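Local coordinates for protein acetamidase (PDB 2II1) that probably hydrolyses the carbon–nitrogen bond of linear amides and binds calcium ions, at residues A[40-44]-A[45-49]; A[97-100]-A[101-104]; A[247-250]-A[251-255]; A[285-288]-A[289-293]. All coordinates share one frame; numbering follows the deposited sequence.

The four contacts follow one another along the chain and fall into two regions. Contact 1 (40-49) lies in the loop between strands 28-34 and 60-67, and contact 2 (97-104) in the connection between strands 87-92 and 107-114; their centres are about 20 Å apart and they do not touch. Contacts 3 (247-255) and 4 (285-293) lie far off, contact 3 being about 48 Å from contact 1 between centres. Contacts 3 and 4 do meet, about 12 Å apart between centres, where F249 and L250 of helix 235-253 pack on F292, and L250 on L287 of strand 281-288. Contacts 2, 3 and 4 all reach the second subunit, A247 of one chain packing on L99 of the other.

Contact 1. Residues A[40-44]-A[45-49]; sequences DQITN and EEQAL
OE1 of Q47 is gripped by two groups of one residue: the backbone N of T43 at 2.9 Å, in a nearly straight bond, and the T43 hydroxyl OG1 at 3.2 Å. The hydroxyl can reach it because OG1 stands between the backbone N and the carbonyl carbon (chi1 60°). The other end of the amide is the donor: NE2 donates to the carbonyl O of Q41 at 2.8 Å, and that oxygen lies close to the amide plane. With donor and acceptor both engaged, the flat group is fixed in its rotation, and glutamine suits the place because its long, extended chain carries both functions back across the turn. That turn is a type I beta turn from N44 to Q47, closed by Q47 N to N44 O at 3.2 Å. I42 runs past Q47 in the opposite direction, with CG2 4.1 Å from Q47 CB, while I42 CD1 meets L49 CD1 at 4.3 Å. I42 and L49 then press onto T91 of strand 87-92, I42 also touching V89 and T108, and E45 OE2 is hydrogen-bonded to L110 N, so the loop lies against strands 87-92 and 107-114.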
loop_
_atom_site.group_PDB
_atom_site.type_symbol
_atom_site.label_atom_id
_atom_site.label_comp_id
_atom_site.label_asym_id
_atom_site.label_seq_id
_atom_site.Cartn_x
_atom_site.Cartn_y
_atom_site.Cartn_z
ATOM N N ASP A 40 17.325 -11.803 21.216
ATOM C CA ASP A 40 17.528 -13.260 21.189
ATOM C C ASP A 40 16.968 -13.995 22.452
ATOM O O ASP A 40 17.387 -15.125 22.801
ATOM C CB ASP A 40 19.024 -13.565 20.919
ATOM C CG ASP A 40 19.565 -12.882 19.639
ATOM O OD1 ASP A 40 18.813 -12.662 18.660
ATOM O OD2 ASP A 40 20.774 -12.570 19.601
ATOM N N GLN A 41 15.997 -13.351 23.116
ATOM C CA GLN A 41 15.441 -13.853 24.372
ATOM C C GLN A 41 14.478 -15.019 24.204
ATOM O O GLN A 41 14.351 -15.849 25.107
ATOM C CB GLN A 41 14.731 -12.736 25.126
ATOM C CG GLN A 41 15.694 -11.710 25.677
ATOM C CD GLN A 41 14.995 -10.660 26.480
ATOM O OE1 GLN A 41 14.648 -10.903 27.624
ATOM N NE2 GLN A 41 14.761 -9.497 25.882
ATOM N N ILE A 42 13.782 -15.068 23.069
ATOM C CA ILE A 42 12.849 -16.144 22.792
ATOM C C ILE A 42 13.537 -17.217 21.942
ATOM O O ILE A 42 13.878 -16.984 20.784
ATOM C CB ILE A 42 11.574 -15.614 22.098
ATOM C CG1 ILE A 42 11.072 -14.350 22.823
ATOM C CG2 ILE A 42 10.495 -16.694 22.073
ATOM C CD1 ILE A 42 9.665 -13.919 22.484
ATOM N N THR A 43 13.747 -18.387 22.544
ATOM C CA THR A 43 14.390 -19.533 21.884
ATOM C C THR A 43 13.505 -20.792 21.821
ATOM O O THR A 43 13.911 -21.818 21.269
ATOM C CB THR A 43 15.630 -19.921 22.682
ATOM O OG1 THR A 43 15.214 -20.266 24.004
ATOM C CG2 THR A 43 16.633 -18.752 22.752
ATOM N N ASN A 44 12.303 -20.702 22.379
ATOM C CA ASN A 44 11.424 -21.847 22.607
ATOM C C ASN A 44 9.946 -21.427 22.497
ATOM O O ASN A 44 9.585 -20.341 22.934
ATOM C CB ASN A 44 11.770 -22.469 23.971
ATOM C CG ASN A 44 10.555 -22.855 24.789
ATOM O OD1 ASN A 44 10.153 -22.120 25.690
ATOM N ND2 ASN A 44 9.975 -24.026 24.500
ATOM N N GLU A 45 9.101 -22.290 21.923
ATOM C CA GLU A 45 7.710 -21.925 21.567
ATOM C C GLU A 45 6.709 -21.863 22.756
ATOM O O GLU A 45 5.576 -21.395 22.605
ATOM C CB GLU A 45 7.184 -22.871 20.479
ATOM C CG GLU A 45 7.850 -22.712 19.095
ATOM C CD GLU A 45 7.107 -23.464 17.983
ATOM O OE1 GLU A 45 6.391 -24.436 18.312
ATOM O OE2 GLU A 45 7.231 -23.107 16.784
ATOM N N GLU A 46 7.123 -22.336 23.929
ATOM C CA GLU A 46 6.318 -22.176 25.154
ATOM C C GLU A 46 6.719 -20.927 25.975
ATOM O O GLU A 46 6.183 -20.696 27.068
ATOM C CB GLU A 46 6.365 -23.455 26.007
ATOM C CG GLU A 46 5.316 -24.498 25.597
ATOM C CD GLU A 46 3.887 -24.092 25.970
ATOM O OE1 GLU A 46 3.657 -23.819 27.166
ATOM O OE2 GLU A 46 2.996 -24.043 25.087
ATOM N N GLN A 47 7.642 -20.119 25.439
ATOM C CA GLN A 47 7.998 -18.845 26.073
ATOM C C GLN A 47 6.971 -17.821 25.682
ATOM O O GLN A 47 6.676 -17.667 24.510
ATOM C CB GLN A 47 9.372 -18.332 25.632
ATOM C CG GLN A 47 10.521 -18.863 26.427
ATOM C CD GLN A 47 11.825 -18.309 25.930
ATOM O OE1 GLN A 47 12.524 -18.958 25.149
ATOM N NE2 GLN A 47 12.156 -17.084 26.350
ATOM N N ALA A 48 6.419 -17.127 26.670
ATOM C CA ALA A 48 5.505 -16.029 26.397
ATOM C C ALA A 48 6.291 -14.735 26.161
ATOM O O ALA A 48 7.286 -14.464 26.858
ATOM C CB ALA A 48 4.518 -15.860 27.549
ATOM N N LEU A 49 5.831 -13.953 25.178
ATOM C CA LEU A 49 6.286 -12.570 24.943
ATOM C C LEU A 49 6.346 -11.763 26.237
ATOM O O LEU A 49 7.289 -11.003 26.473
ATOM C CB LEU A 49 5.353 -11.860 23.944
ATOM C CG LEU A 49 5.759 -10.456 23.481
ATOM C CD1 LEU A 49 7.177 -10.451 22.944
ATOM C CD2 LEU A 49 4.803 -9.909 22.424
#

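Contact 2. Residues A[97-100]-A[101-104]; sequences GALG and ESLN
L103 curls back on L99 where two tight turns follow one another in the connection between strands 87-92 and 107-114: a type I beta turn from G97 to G100, then a further turn closed on the carbonyl of L99. From its start, the L103 side chain tracks that carbonyl. CB lies 3.9 Å from L99 O, and CG, turned beside the backbone N (chi1 -60°), comes closer, 3.3 Å from the same oxygen. CG also meets L99 CB at 4.2 Å, an apolar touch between two branched residues that are both buried. At the tip, CD1 passes L99 O at 3.7 Å. With alanine at L103, the CB of L99 would probably lose its apolar partner, and a gap would open beside the carbonyl. The positive phi of G97 favours glycine at the start of the first turn. Beyond the turn, L103 packs on P94 and on E259 of the second subunit, while L99 touches G262 of that subunit. L99 O itself takes two backbone bonds: S102 N at 2.8 Å approaches from above the carbonyl plane, whereas L103 N at 3.1 Å lies almost straight ahead of the oxygen.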
loop_
_atom_site.group_PDB
_atom_site.type_symbol
_atom_site.label_atom_id
_atom_site.label_comp_id
_atom_site.label_asym_id
_atom_site.label_seq_id
_atom_site.Cartn_x
_atom_site.Cartn_y
_atom_site.Cartn_z
ATOM N N GLY A 97 -0.995 -5.150 17.856
ATOM C CA GLY A 97 -1.076 -5.200 16.402
ATOM C C GLY A 97 -2.491 -4.989 15.924
ATOM O O GLY A 97 -3.400 -4.788 16.724
ATOM N N ALA A 98 -2.667 -5.060 14.615
ATOM C CA ALA A 98 -3.960 -4.859 13.963
ATOM C C ALA A 98 -5.002 -5.880 14.385
ATOM O O ALA A 98 -6.177 -5.565 14.399
ATOM C CB ALA A 98 -3.797 -4.910 12.445
ATOM N N LEU A 99 -4.573 -7.110 14.681
ATOM C CA LEU A 99 -5.500 -8.185 15.110
ATOM C C LEU A 99 -5.660 -8.299 16.638
ATOM O O LEU A 99 -6.264 -9.251 17.128
ATOM C CB LEU A 99 -5.063 -9.544 14.533
ATOM C CG LEU A 99 -5.170 -9.635 13.002
ATOM C CD1 LEU A 99 -4.612 -10.972 12.493
ATOM C CD2 LEU A 99 -6.611 -9.401 12.521
ATOM N N GLY A 100 -5.143 -7.331 17.382
ATOM C CA GLY A 100 -5.199 -7.349 18.855
ATOM C C GLY A 100 -6.484 -7.816 19.497
ATOM O O GLY A 100 -6.464 -8.642 20.417
ATOM N N GLU A 101 -7.608 -7.299 19.015
ATOM C CA GLU A 101 -8.885 -7.600 19.611
ATOM C C GLU A 101 -9.533 -8.836 19.006
ATOM O O GLU A 101 -10.603 -9.217 19.427
ATOM C CB GLU A 101 -9.843 -6.406 19.484
ATOM C CG GLU A 101 -9.262 -5.060 19.935
ATOM C CD GLU A 101 -8.676 -5.082 21.350
ATOM O OE1 GLU A 101 -9.249 -5.761 22.229
ATOM O OE2 GLU A 101 -7.643 -4.408 21.580
ATOM N N SER A 102 -8.896 -9.460 18.020
ATOM C CA SER A 102 -9.436 -10.684 17.414
ATOM C C SER A 102 -8.710 -11.930 17.946
ATOM O O SER A 102 -9.249 -13.040 17.886
ATOM C CB SER A 102 -9.325 -10.613 15.880
ATOM O OG SER A 102 -9.667 -9.316 15.401
ATOM N N LEU A 103 -7.493 -11.754 18.464
ATOM C CA LEU A 103 -6.701 -12.888 18.948
ATOM C C LEU A 103 -7.250 -13.494 20.252
ATOM O O LEU A 103 -7.779 -12.788 21.105
ATOM C CB LEU A 103 -5.220 -12.486 19.100
ATOM C CG LEU A 103 -4.520 -12.008 17.832
ATOM C CD1 LEU A 103 -3.310 -11.161 18.185
ATOM C CD2 LEU A 103 -4.115 -13.151 16.911
ATOM N N ASN A 104 -7.140 -14.814 20.389
ATOM C CA ASN A 104 -7.663 -15.522 21.566
ATOM C C ASN A 104 -6.620 -15.727 22.653
ATOM O O ASN A 104 -6.929 -15.628 23.842
ATOM C CB ASN A 104 -8.189 -16.900 21.175
ATOM C CG ASN A 104 -9.372 -16.837 20.225
ATOM O OD1 ASN A 104 -9.429 -17.585 19.241
ATOM N ND2 ASN A 104 -10.330 -15.953 20.515
#

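Contact 3. Residues A[247-250]-A[251-255]; sequences ATFL and ANRTA
T254 closes the C-terminal end of helix 235-253, being the first residue to leave helical geometry, and it does so by bonding back to L250. The main-chain bonds come first: A251 N to A247 O, N252 N to T248 O at 2.8 Å and R253 N to F249 O at 2.9 Å continue the alpha-helical pattern, while T254 N to L250 O is weak. The threonine hydroxyl reinforces that last bond. OG1 donates to L250 O at a short 2.5 Å and also accepts from L256 N, which makes an ST turn as the chain departs. A valine in place of T254 would probably take from L250 O its hydroxyl donor, the weak T254 N bond remaining, and from L256 N its acceptor. A251, T254 and L256 contribute to a third calcium site seen in this protein, with no ion bound to this chain here.

The apolar contact is T254 CG2 with L250 CD2 at 4.0 Å. L250, a branched aliphatic residue, fills the space toward A261 and L265 of helix 258-268.

The third kind is between ring and chain. F249 swings CG anti to the backbone N (chi1 169°), toward R253, whose guanidinium NH2 is paired with E212 in a salt bridge. The ring also stands edge-to-face to F215. Against R253 it is the methylene that touches: CG comes obliquely to F249 CE1, 3.5 Å away.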
loop_
_atom_site.group_PDB
_atom_site.type_symbol
_atom_site.label_atom_id
_atom_site.label_comp_id
_atom_site.label_asym_id
_atom_site.label_seq_id
_atom_site.Cartn_x
_atom_site.Cartn_y
_atom_site.Cartn_z
ATOM N N ALA A 247 5.876 14.906 -4.028
ATOM C CA ALA A 247 5.343 15.977 -4.892
ATOM C C ALA A 247 6.161 17.297 -4.799
ATOM O O ALA A 247 6.387 17.984 -5.797
ATOM C CB ALA A 247 3.842 16.211 -4.557
ATOM N N THR A 248 6.570 17.666 -3.587
ATOM C CA THR A 248 7.333 18.897 -3.394
ATOM C C THR A 248 8.762 18.695 -3.890
ATOM O O THR A 248 9.344 19.617 -4.429
ATOM C CB THR A 248 7.321 19.416 -1.927
ATOM O OG1 THR A 248 7.910 18.448 -1.054
ATOM C CG2 THR A 248 5.904 19.738 -1.447
ATOM N N PHE A 249 9.315 17.499 -3.721
ATOM C CA PHE A 249 10.617 17.139 -4.348
ATOM C C PHE A 249 10.639 17.325 -5.891
ATOM O O PHE A 249 11.485 18.033 -6.447
ATOM C CB PHE A 249 11.007 15.693 -3.986
ATOM C CG PHE A 249 12.174 15.163 -4.778
ATOM C CD1 PHE A 249 13.337 15.906 -4.910
ATOM C CD2 PHE A 249 12.108 13.925 -5.369
ATOM C CE1 PHE A 249 14.428 15.401 -5.664
ATOM C CE2 PHE A 249 13.183 13.418 -6.113
ATOM C CZ PHE A 249 14.346 14.169 -6.253
ATOM N N LEU A 250 9.709 16.653 -6.561
ATOM C CA LEU A 250 9.526 16.752 -8.011
ATOM C C LEU A 250 9.294 18.205 -8.479
ATOM O O LEU A 250 9.862 18.649 -9.475
ATOM C CB LEU A 250 8.336 15.863 -8.438
ATOM C CG LEU A 250 8.570 14.406 -8.838
ATOM C CD1 LEU A 250 7.256 13.741 -9.293
ATOM C CD2 LEU A 250 9.605 14.307 -9.934
ATOM N N ALA A 251 8.464 18.941 -7.752
ATOM C CA ALA A 251 8.163 20.314 -8.094
ATOM C C ALA A 251 9.415 21.160 -7.935
ATOM O O ALA A 251 9.823 21.828 -8.880
ATOM C CB ALA A 251 7.049 20.831 -7.234
ATOM N N ASN A 252 10.051 21.079 -6.764
ATOM C CA ASN A 252 11.241 21.870 -6.454
ATOM C C ASN A 252 12.443 21.590 -7.340
ATOM O O ASN A 252 13.200 22.501 -7.665
ATOM C CB ASN A 252 11.671 21.656 -4.995
ATOM C CG ASN A 252 10.751 22.340 -4.005
ATOM O OD1 ASN A 252 9.906 23.150 -4.382
ATOM N ND2 ASN A 252 10.913 22.015 -2.731
ATOM N N ARG A 253 12.626 20.331 -7.709
ATOM C CA ARG A 253 13.832 19.897 -8.364
ATOM C C ARG A 253 13.665 19.704 -9.867
ATOM O O ARG A 253 14.643 19.456 -10.546
ATOM C CB ARG A 253 14.329 18.597 -7.713
ATOM C CG ARG A 253 14.911 18.793 -6.313
ATOM C CD ARG A 253 16.327 19.353 -6.414
ATOM N NE ARG A 253 17.031 19.412 -5.132
ATOM C CZ ARG A 253 16.971 20.422 -4.266
ATOM N NH1 ARG A 253 16.227 21.497 -4.502
ATOM N NH2 ARG A 253 17.669 20.356 -3.141
ATOM N N THR A 254 12.448 19.811 -10.396
ATOM C CA THR A 254 12.237 19.627 -11.837
ATOM C C THR A 254 11.421 20.771 -12.409
ATOM O O THR A 254 10.882 21.606 -11.665
ATOM C CB THR A 254 11.526 18.267 -12.179
ATOM O OG1 THR A 254 10.122 18.387 -11.975
ATOM C CG2 THR A 254 12.062 17.102 -11.331
ATOM N N ALA A 255 11.302 20.771 -13.732
ATOM C CA ALA A 255 10.489 21.742 -14.463
ATOM C C ALA A 255 9.004 21.602 -14.181
ATOM O O ALA A 255 8.250 22.511 -14.507
ATOM C CB ALA A 255 10.736 21.628 -15.951
#

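Contact 4. Residues A[285-288]-A[289-293]; sequences FSLA and LHYFE
L287 points its side chain toward the helix that follows and divides its branches between two aromatic rings. With CG anti to the backbone N (chi1 -174°), CD1 comes obliquely to Y291 CD2 at 3.8 Å, the two side chains crossing at about a right angle, while CD2 touches F292 CZ at 3.9 Å. A forked leucine suits this place, since one methyl serves each ring. The L287 carbonyl also takes part: its O lies at the edge of the F292 ring and in its plane, 3.6 Å from CE2.

Here strand 281-288, an inner strand of the mixed sheet, is followed in the chain by the short C-terminal helix, and the axes of the short segments 285-288 and 289-293 are 62° apart, with a closest approach of 6.0 Å. Helices 235-253 and 258-268 pack alongside: L287 also touches L264 and A268, and F292, whose ring stands edge-to-face to F226, rests on M246.

A288 comes next, and its small size lets two rings close in on CB, H290 CD2 at 3.5 Å and Y291 CD2 at 3.7 Å. H290 reaches back there because its CG sits between the backbone N and the carbonyl carbon (chi1 72°), and the same rotamer sets H290 CE1 above the centre of the Y291 ring. The carbonyl O of A288 accepts from Y291 N at 3.1 Å, the donor standing above the carbonyl plane, and the same oxygen lies near the plane of the Y291 ring at its edge, 3.5 Å from CD2. Y291 goes on to touch P127 of the second subunit.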
loop_
_atom_site.group_PDB
_atom_site.type_symbol
_atom_site.label_atom_id
_atom_site.label_comp_id
_atom_site.label_asym_id
_atom_site.label_seq_id
_atom_site.Cartn_x
_atom_site.Cartn_y
_atom_site.Cartn_z
ATOM N N PHE A 285 5.628 6.685 -0.612
ATOM C CA PHE A 285 5.203 6.929 -1.989
ATOM C C PHE A 285 6.332 6.562 -2.923
ATOM O O PHE A 285 7.449 7.080 -2.777
ATOM C CB PHE A 285 4.802 8.390 -2.250
ATOM C CG PHE A 285 3.949 8.531 -3.473
ATOM C CD1 PHE A 285 4.510 8.584 -4.733
ATOM C CD2 PHE A 285 2.578 8.484 -3.357
ATOM C CE1 PHE A 285 3.700 8.625 -5.859
ATOM C CE2 PHE A 285 1.783 8.553 -4.452
ATOM C CZ PHE A 285 2.350 8.637 -5.720
ATOM N N SER A 286 5.992 5.739 -3.923
ATOM C CA SER A 286 6.938 5.152 -4.847
ATOM C C SER A 286 6.634 5.555 -6.305
ATOM O O SER A 286 5.475 5.453 -6.774
ATOM C CB SER A 286 6.908 3.637 -4.705
ATOM O OG SER A 286 7.683 2.993 -5.677
ATOM N N LEU A 287 7.674 6.023 -7.004
ATOM C CA LEU A 287 7.583 6.313 -8.430
ATOM C C LEU A 287 8.780 5.700 -9.208
ATOM O O LEU A 287 9.915 5.766 -8.741
ATOM C CB LEU A 287 7.516 7.819 -8.625
ATOM C CG LEU A 287 7.283 8.349 -10.035
ATOM C CD1 LEU A 287 5.823 8.079 -10.555
ATOM C CD2 LEU A 287 7.642 9.821 -10.068
ATOM N N ALA A 288 8.505 5.150 -10.399
ATOM C CA ALA A 288 9.499 4.502 -11.260
ATOM C C ALA A 288 10.659 5.429 -11.653
ATOM O O ALA A 288 10.444 6.581 -12.015
ATOM C CB ALA A 288 8.834 3.950 -12.510
ATOM N N LEU A 289 11.890 4.919 -11.575
ATOM C CA LEU A 289 13.086 5.761 -11.806
ATOM C C LEU A 289 13.141 6.272 -13.248
ATOM O O LEU A 289 13.741 7.310 -13.530
ATOM C CB LEU A 289 14.374 4.986 -11.502
ATOM C CG LEU A 289 14.606 4.503 -10.071
ATOM C CD1 LEU A 289 15.663 3.395 -10.105
ATOM C CD2 LEU A 289 15.025 5.633 -9.181
ATOM N N HIS A 290 12.516 5.564 -14.174
ATOM C CA HIS A 290 12.565 6.025 -15.557
ATOM C C HIS A 290 11.847 7.370 -15.766
ATOM O O HIS A 290 12.124 8.037 -16.756
ATOM C CB HIS A 290 12.053 4.942 -16.519
ATOM C CG HIS A 290 10.572 4.717 -16.456
ATOM N ND1 HIS A 290 9.665 5.549 -17.082
ATOM C CD2 HIS A 290 9.841 3.749 -15.854
ATOM C CE1 HIS A 290 8.439 5.109 -16.859
ATOM N NE2 HIS A 290 8.516 4.015 -16.119
ATOM N N TYR A 291 10.957 7.774 -14.839
ATOM C CA TYR A 291 10.314 9.100 -14.865
ATOM C C TYR A 291 11.284 10.192 -14.417
ATOM O O TYR A 291 11.326 11.285 -15.002
ATOM C CB TYR A 291 9.029 9.135 -13.997
ATOM C CG TYR A 291 7.896 8.249 -14.510
ATOM C CD1 TYR A 291 7.229 8.554 -15.697
ATOM C CD2 TYR A 291 7.507 7.105 -13.817
ATOM C CE1 TYR A 291 6.203 7.758 -16.165
ATOM C CE2 TYR A 291 6.481 6.296 -14.290
ATOM C CZ TYR A 291 5.834 6.635 -15.461
ATOM O OH TYR A 291 4.839 5.844 -15.941
ATOM N N PHE A 292 12.081 9.889 -13.396
ATOM C CA PHE A 292 13.180 10.754 -12.978
ATOM C C PHE A 292 14.235 10.898 -14.077
ATOM O O PHE A 292 14.782 11.967 -14.245
ATOM C CB PHE A 292 13.834 10.237 -11.696
ATOM C CG PHE A 292 12.911 10.225 -10.534
ATOM C CD1 PHE A 292 12.665 11.371 -9.820
ATOM C CD2 PHE A 292 12.228 9.068 -10.185
ATOM C CE1 PHE A 292 11.768 11.340 -8.765
ATOM C CE2 PHE A 292 11.328 9.059 -9.140
ATOM C CZ PHE A 292 11.112 10.192 -8.440
ATOM N N GLU A 293 14.531 9.837 -14.817
ATOM C CA GLU A 293 15.505 9.931 -15.921
ATOM C C GLU A 293 14.973 10.917 -16.971
ATOM O O GLU A 293 15.665 11.840 -17.374
ATOM C CB GLU A 293 15.749 8.568 -16.581
ATOM C CG GLU A 293 16.177 7.457 -15.633
#